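Local structure of open reading frame 2 (Aeromonas sobria, 3WQB) at residues I32-G36 with V136-L140; G82-A88 with G110-A116. The protein probably acts as an external chaperone for the subtilisin-like serine protease of the same bacterium, packing against that enzyme through its β-sheet. All blocks are in the same frame, centred on the assembly; numbering follows the deposited sequence.

Interaction 1 (I32-G36 with V136-L140)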
ATOM      1  N   ILE B  32     -28.799   8.583   6.273  1.00 33.44           N
ATOM      2  CA  ILE B  32     -28.509   9.932   5.806  1.00 32.92           C
ATOM      3  C   ILE B  32     -27.549   9.861   4.617  1.00 32.52           C
ATOM      4  O   ILE B  32     -26.599   9.073   4.623  1.00 32.45           O
ATOM      5  CB  ILE B  32     -27.993  10.837   6.977  1.00 33.01           C
ATOM      6  CG1 ILE B  32     -28.343  12.317   6.745  1.00 33.42           C
ATOM      7  CG2 ILE B  32     -26.510  10.562   7.317  1.00 32.86           C
ATOM      8  CD1 ILE B  32     -27.401  13.088   5.857  1.00 33.84           C
ATOM      9  N   GLU B  33     -27.828  10.657   3.587  1.00 31.92           N
ATOM     10  CA  GLU B  33     -26.999  10.694   2.385  1.00 31.34           C
ATOM     11  C   GLU B  33     -25.926  11.768   2.501  1.00 30.47           C
ATOM     12  O   GLU B  33     -26.236  12.947   2.678  1.00 30.50           O
ATOM     13  CB  GLU B  33     -27.851  10.938   1.131  1.00 31.74           C
ATOM     14  CG  GLU B  33     -28.918   9.876   0.864  1.00 33.15           C
ATOM     15  CD  GLU B  33     -28.336   8.501   0.581  1.00 34.63           C
ATOM     16  OE1 GLU B  33     -28.784   7.529   1.227  1.00 35.79           O
ATOM     17  OE2 GLU B  33     -27.436   8.391  -0.281  1.00 35.43           O
ATOM     18  N   VAL B  34     -24.664  11.350   2.417  1.00 29.24           N
ATOM     19  CA  VAL B  34     -23.532  12.280   2.443  1.00 28.29           C
ATOM     20  C   VAL B  34     -22.539  11.864   1.366  1.00 27.63           C
ATOM     21  O   VAL B  34     -22.156  10.697   1.294  1.00 27.38           O
ATOM     22  CB  VAL B  34     -22.800  12.291   3.814  1.00 28.10           C
ATOM     23  CG1 VAL B  34     -21.818  13.464   3.888  1.00 27.96           C
ATOM     24  CG2 VAL B  34     -23.785  12.351   4.976  1.00 28.14           C
ATOM     25  N   ASN B  35     -22.126  12.827   0.542  1.00 27.23           N
ATOM     26  CA  ASN B  35     -21.167  12.593  -0.545  1.00 27.07           C
ATOM     27  C   ASN B  35     -21.567  11.457  -1.493  1.00 27.79           C
ATOM     28  O   ASN B  35     -20.715  10.702  -1.966  1.00 27.93           O
ATOM     29  CB  ASN B  35     -19.754  12.337  -0.001  1.00 26.15           C
ATOM     30  CG  ASN B  35     -19.259  13.441   0.915  1.00 23.84           C
ATOM     31  OD1 ASN B  35     -19.523  14.625   0.697  1.00 20.26           O
ATOM     32  ND2 ASN B  35     -18.522  13.051   1.948  1.00 20.09           N
ATOM     33  N   GLY B  36     -22.867  11.336  -1.746  1.00 28.79           N
ATOM     34  CA  GLY B  36     -23.394  10.304  -2.638  1.00 29.88           C
ATOM     35  C   GLY B  36     -23.422   8.899  -2.057  1.00 30.60           C
ATOM     36  O   GLY B  36     -23.541   7.921  -2.802  1.00 30.97           O
ATOM     37  N   VAL B 136     -18.222  19.140  -4.693  1.00 21.23           N
ATOM     38  CA  VAL B 136     -17.965  19.365  -3.270  1.00 20.56           C
ATOM     39  C   VAL B 136     -17.944  18.037  -2.507  1.00 19.56           C
ATOM     40  O   VAL B 136     -18.688  17.116  -2.829  1.00 19.68           O
ATOM     41  CB  VAL B 136     -19.014  20.351  -2.660  1.00 20.89           C
ATOM     42  CG1 VAL B 136     -20.447  19.856  -2.885  1.00 21.85           C
ATOM     43  CG2 VAL B 136     -18.762  20.601  -1.175  1.00 21.45           C
ATOM     44  N   GLN B 137     -17.081  17.951  -1.497  1.00 18.02           N
ATOM     45  CA  GLN B 137     -17.043  16.799  -0.608  1.00 17.00           C
ATOM     46  C   GLN B 137     -16.979  17.287   0.835  1.00 16.42           C
ATOM     47  O   GLN B 137     -16.111  18.088   1.194  1.00 16.25           O
ATOM     48  CB  GLN B 137     -15.841  15.892  -0.927  1.00 16.53           C
ATOM     49  CG  GLN B 137     -15.748  14.612  -0.077  1.00 17.44           C
ATOM     50  CD  GLN B 137     -14.457  13.838  -0.311  1.00 19.40           C
ATOM     51  OE1 GLN B 137     -13.456  14.401  -0.738  1.00 22.12           O
ATOM     52  NE2 GLN B 137     -14.482  12.538  -0.038  1.00 21.26           N
ATOM     53  N   ILE B 138     -17.924  16.828   1.646  1.00 16.37           N
ATOM     54  CA  ILE B 138     -17.891  17.078   3.084  1.00 16.18           C
ATOM     55  C   ILE B 138     -16.872  16.130   3.702  1.00 15.88           C
ATOM     56  O   ILE B 138     -16.980  14.910   3.543  1.00 15.68           O
ATOM     57  CB  ILE B 138     -19.279  16.842   3.729  1.00 16.36           C
ATOM     58  CG1 ILE B 138     -20.312  17.790   3.110  1.00 17.13           C
ATOM     59  CG2 ILE B 138     -19.208  17.032   5.243  1.00 16.31           C
ATOM     60  CD1 ILE B 138     -21.762  17.436   3.392  1.00 18.86           C
ATOM     61  N   GLU B 139     -15.868  16.680   4.381  1.00 15.75           N
ATOM     62  CA  GLU B 139     -14.857  15.820   4.999  1.00 16.01           C
ATOM     63  C   GLU B 139     -15.411  15.032   6.183  1.00 15.94           C
ATOM     64  O   GLU B 139     -15.933  15.605   7.144  1.00 15.71           O
ATOM     65  CB  GLU B 139     -13.612  16.592   5.426  1.00 16.19           C
ATOM     66  CG  GLU B 139     -12.630  15.693   6.178  1.00 17.13           C
ATOM     67  CD  GLU B 139     -11.315  16.355   6.479  1.00 17.51           C
ATOM     68  OE1 GLU B 139     -11.308  17.477   7.020  1.00 19.15           O
ATOM     69  OE2 GLU B 139     -10.282  15.722   6.205  1.00 18.53           O
ATOM     70  N   LEU B 140     -15.285  13.718   6.089  1.00 16.40           N
ATOM     71  CA  LEU B 140     -15.662  12.812   7.160  1.00 16.86           C
ATOM     72  C   LEU B 140     -14.387  12.157   7.670  1.00 17.49           C
ATOM     73  O   LEU B 140     -13.806  11.293   7.001  1.00 18.41           O
ATOM     74  CB  LEU B 140     -16.675  11.776   6.664  1.00 17.09           C
ATOM     75  CG  LEU B 140     -17.950  12.342   6.016  1.00 17.70           C
ATOM     76  CD1 LEU B 140     -18.835  11.221   5.469  1.00 19.15           C
ATOM     77  CD2 LEU B 140     -18.740  13.246   6.974  1.00 18.82           C
TER
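The side-chain oxygen OD1 of N35 accepts the backbone N-H of I138 over 2.9 Å, while ND2 of the same carboxamide donates to the backbone O of I138, also over 2.9 Å. One flat amide thus reads both polar groups of a single strand residue, much as a partner strand would. The second bond is the better directed: the donor lies in the carbonyl plane of I138 on a lone pair, with an N-H...O angle of 163°. The first is more bent, its donor nitrogen tilted 20° from the plane of the N35 carbonyl. Two bonds together fix the flip and rotation of the amide. N35 and G36 both have positive phi angles and form a type I' turn closing the hairpin of strands 31-34 and 37-40, which presents the amide at the hairpin tip. Q137 crosses the amide at about a right angle, its CG lying 3.8 Å from N35 ND2. Beside the amide, CG1 of V34, anti to the backbone N (chi1 -169°), meets CD1 of I138 at 4.0 Å and CD1 of L140 at 4.1 Å. The hairpin therefore docks beside strand 136-141, which pairs with strand 83-87 in the sheet; I138 also packs on helix 122-131, and Y39 of strand 37-40 covers V34 and L140.

Interaction 2 (G82-A88 with G110-A116)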
ATOM      1  N   GLY B  82     -15.915  19.586   9.733  1.00 18.61           N
ATOM      2  CA  GLY B  82     -16.184  21.007   9.525  1.00 18.34           C
ATOM      3  C   GLY B  82     -15.616  21.546   8.221  1.00 18.31           C
ATOM      4  O   GLY B  82     -15.960  22.654   7.796  1.00 19.00           O
ATOM      5  N   THR B  83     -14.749  20.758   7.585  1.00 18.21           N
ATOM      6  CA  THR B  83     -14.101  21.143   6.331  1.00 18.06           C
ATOM      7  C   THR B  83     -14.864  20.610   5.118  1.00 17.74           C
ATOM      8  O   THR B  83     -15.362  19.482   5.129  1.00 17.43           O
ATOM      9  CB  THR B  83     -12.622  20.677   6.309  1.00 18.14           C
ATOM     10  OG1 THR B  83     -11.903  21.359   7.343  1.00 19.59           O
ATOM     11  CG2 THR B  83     -11.946  20.962   4.962  1.00 18.18           C
ATOM     12  N   LEU B  84     -14.964  21.457   4.096  1.00 17.91           N
ATOM     13  CA  LEU B  84     -15.498  21.094   2.791  1.00 18.48           C
ATOM     14  C   LEU B  84     -14.381  21.176   1.767  1.00 17.83           C
ATOM     15  O   LEU B  84     -13.634  22.162   1.734  1.00 17.80           O
ATOM     16  CB  LEU B  84     -16.616  22.062   2.377  1.00 19.26           C
ATOM     17  CG  LEU B  84     -17.860  22.175   3.256  1.00 22.19           C
ATOM     18  CD1 LEU B  84     -18.466  23.559   3.121  1.00 24.50           C
ATOM     19  CD2 LEU B  84     -18.875  21.126   2.889  1.00 24.37           C
ATOM     20  N   LEU B  85     -14.260  20.142   0.943  1.00 17.48           N
ATOM     21  CA  LEU B  85     -13.364  20.182  -0.219  1.00 17.51           C
ATOM     22  C   LEU B  85     -14.185  20.617  -1.417  1.00 17.85           C
ATOM     23  O   LEU B  85     -15.264  20.082  -1.662  1.00 17.66           O
ATOM     24  CB  LEU B  85     -12.729  18.818  -0.497  1.00 17.73           C
ATOM     25  CG  LEU B  85     -11.950  18.086   0.600  1.00 18.80           C
ATOM     26  CD1 LEU B  85     -11.115  17.001  -0.047  1.00 19.16           C
ATOM     27  CD2 LEU B  85     -11.068  18.985   1.445  1.00 20.99           C
ATOM     28  N   VAL B  86     -13.672  21.599  -2.149  1.00 18.38           N
ATOM     29  CA  VAL B  86     -14.366  22.165  -3.300  1.00 19.98           C
ATOM     30  C   VAL B  86     -13.407  22.209  -4.488  1.00 20.30           C
ATOM     31  O   VAL B  86     -12.287  22.710  -4.365  1.00 20.43           O
ATOM     32  CB  VAL B  86     -14.895  23.593  -2.975  1.00 20.31           C
ATOM     33  CG1 VAL B  86     -15.367  24.319  -4.222  1.00 21.32           C
ATOM     34  CG2 VAL B  86     -16.022  23.520  -1.966  1.00 20.97           C
ATOM     35  N   GLU B  87     -13.838  21.676  -5.629  1.00 21.38           N
ATOM     36  CA  GLU B  87     -13.031  21.762  -6.844  1.00 22.84           C
ATOM     37  C   GLU B  87     -13.261  23.101  -7.542  1.00 23.68           C
ATOM     38  O   GLU B  87     -14.241  23.286  -8.268  1.00 23.64           O
ATOM     39  CB  GLU B  87     -13.288  20.586  -7.785  1.00 23.20           C
ATOM     40  CG  GLU B  87     -12.258  20.492  -8.906  1.00 24.76           C
ATOM     41  CD  GLU B  87     -12.249  19.152  -9.609  1.00 27.51           C
ATOM     42  OE1 GLU B  87     -13.281  18.445  -9.587  1.00 28.81           O
ATOM     43  OE2 GLU B  87     -11.198  18.809 -10.195  1.00 29.63           O
ATOM     44  N   ALA B  88     -12.354  24.034  -7.285  1.00 24.91           N
ATOM     45  CA  ALA B  88     -12.405  25.375  -7.852  1.00 26.55           C
ATOM     46  C   ALA B  88     -11.021  25.983  -7.714  1.00 27.85           C
ATOM     47  O   ALA B  88     -10.270  25.627  -6.802  1.00 27.95           O
ATOM     48  CB  ALA B  88     -13.423  26.228  -7.107  1.00 26.39           C
ATOM     49  N   GLY B 110      -5.915  22.284  -7.310  1.00 17.39           N
ATOM     50  CA  GLY B 110      -7.198  22.803  -7.787  1.00 17.29           C
ATOM     51  C   GLY B 110      -8.370  22.473  -6.876  1.00 17.27           C
ATOM     52  O   GLY B 110      -9.533  22.637  -7.252  1.00 17.73           O
ATOM     53  N   ILE B 111      -8.063  22.003  -5.675  1.00 16.75           N
ATOM     54  CA  ILE B 111      -9.090  21.670  -4.700  1.00 16.17           C
ATOM     55  C   ILE B 111      -8.875  22.468  -3.417  1.00 15.83           C
ATOM     56  O   ILE B 111      -7.815  22.405  -2.797  1.00 15.82           O
ATOM     57  CB  ILE B 111      -9.146  20.142  -4.453  1.00 15.75           C
ATOM     58  CG1 ILE B 111      -9.621  19.430  -5.731  1.00 16.18           C
ATOM     59  CG2 ILE B 111     -10.045  19.813  -3.250  1.00 16.20           C
ATOM     60  CD1 ILE B 111      -9.297  17.942  -5.778  1.00 15.48           C
ATOM     61  N   ALA B 112      -9.883  23.253  -3.049  1.00 15.88           N
ATOM     62  CA  ALA B 112      -9.798  24.114  -1.891  1.00 16.02           C
ATOM     63  C   ALA B 112     -10.429  23.468  -0.665  1.00 16.16           C
ATOM     64  O   ALA B 112     -11.405  22.727  -0.777  1.00 16.31           O
ATOM     65  CB  ALA B 112     -10.464  25.450  -2.181  1.00 16.33           C
ATOM     66  N   LEU B 113      -9.847  23.767   0.490  1.00 16.55           N
ATOM     67  CA  LEU B 113     -10.391  23.393   1.783  1.00 17.42           C
ATOM     68  C   LEU B 113     -11.047  24.624   2.396  1.00 18.48           C
ATOM     69  O   LEU B 113     -10.388  25.649   2.621  1.00 18.52           O
ATOM     70  CB  LEU B 113      -9.287  22.868   2.705  1.00 17.06           C
ATOM     71  CG  LEU B 113      -8.780  21.436   2.497  1.00 16.87           C
ATOM     72  CD1 LEU B 113      -8.097  21.228   1.147  1.00 16.93           C
ATOM     73  CD2 LEU B 113      -7.839  21.058   3.620  1.00 16.22           C
ATOM     74  N   LEU B 114     -12.351  24.527   2.621  1.00 19.84           N
ATOM     75  CA  LEU B 114     -13.127  25.597   3.234  1.00 21.39           C
ATOM     76  C   LEU B 114     -13.669  25.104   4.565  1.00 22.81           C
ATOM     77  O   LEU B 114     -14.133  23.968   4.676  1.00 22.34           O
ATOM     78  CB  LEU B 114     -14.275  26.029   2.313  1.00 21.93           C
ATOM     79  CG  LEU B 114     -13.998  26.270   0.823  1.00 22.36           C
ATOM     80  CD1 LEU B 114     -15.300  26.611   0.109  1.00 23.93           C
ATOM     81  CD2 LEU B 114     -12.956  27.365   0.580  1.00 23.83           C
ATOM     82  N   GLU B 115     -13.597  25.947   5.587  1.00 24.28           N
ATOM     83  CA  GLU B 115     -14.074  25.544   6.902  1.00 26.46           C
ATOM     84  C   GLU B 115     -15.393  26.225   7.241  1.00 27.51           C
ATOM     85  O   GLU B 115     -15.569  27.426   7.011  1.00 27.65           O
ATOM     86  CB  GLU B 115     -13.017  25.811   7.973  1.00 26.83           C
ATOM     87  CG  GLU B 115     -13.246  25.042   9.274  1.00 28.63           C
ATOM     88  CD  GLU B 115     -12.051  25.085  10.216  1.00 30.93           C
ATOM     89  OE1 GLU B 115     -11.822  24.081  10.923  1.00 32.17           O
ATOM     90  OE2 GLU B 115     -11.336  26.112  10.247  1.00 32.32           O
ATOM     91  N   ALA B 116     -16.323  25.434   7.765  1.00 28.67           N
ATOM     92  CA  ALA B 116     -17.620  25.942   8.181  1.00 29.96           C
ATOM     93  C   ALA B 116     -17.528  26.519   9.586  1.00 30.81           C
ATOM     94  O   ALA B 116     -16.793  26.009  10.436  1.00 31.20           O
ATOM     95  CB  ALA B 116     -18.668  24.846   8.113  1.00 30.05           C
TER
HETATM   96  O   HOH W   1     -12.452  21.606   9.978  1.00 22.82           O
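A ferredoxin-like βαββαβ fold, as in subtilisin propeptides, brings its first and third strands together at the middle of the sheet, and strands 83-87 and 111-116 are that central antiparallel pair. L84 and L114 exchange two nearly straight backbone bonds, L84 N to L114 O at 2.7 Å and L114 N to L84 O at 2.8 Å; V86 and A112 form the next hydrogen-bonded pair, and A116 N closes the row on G82 O. On the face bearing L84, V86, A112 and L114, CG2 of V86 reaches CD1 of L114 at 3.8 Å, under helices 90-98 and 122-131. The face of T83, L85, I111 and L113 instead looks toward the chain of another protein, against which L85, I111 and L113 pack. There the side chains of L85 and L113 run alongside each other in the same direction, L85 CD2 3.5 Å from L113 CG, while L85 CB meets I111 CG2 at 4.0 Å. From this face E87 reaches out to a basic side chain of that other chain, which it meets in a salt bridge. At the opposite end E115 OE1, also salt-bridged to R65, accepts a hydrogen bond from a water 2.7 Å away, and that water accepts one from T83 OG1.

How the interactions relate
Strand 136-140 is common to both contacts, whose centres lie 12 Å apart. It receives the hairpin of interaction 1 and pairs with strand 83-87 of interaction 2, through probable hydrogen bonds from L85 N to Q137 O at 2.8 Å and from E139 N to T83 O at 2.9 Å. The apolar layers merge too, I138 CG1 lying 3.6 Å from L84 CD2 beneath helix 122-131. Interaction 1 closes a long chain loop that contains all of interaction 2. The side chains of Q137 and E139 hydrogen-bond to the backbone of the other protein, on which L85, I111 and L113 also pack, so strand 136-140 and interaction 2 share the binding surface, consistent with a chaperone role.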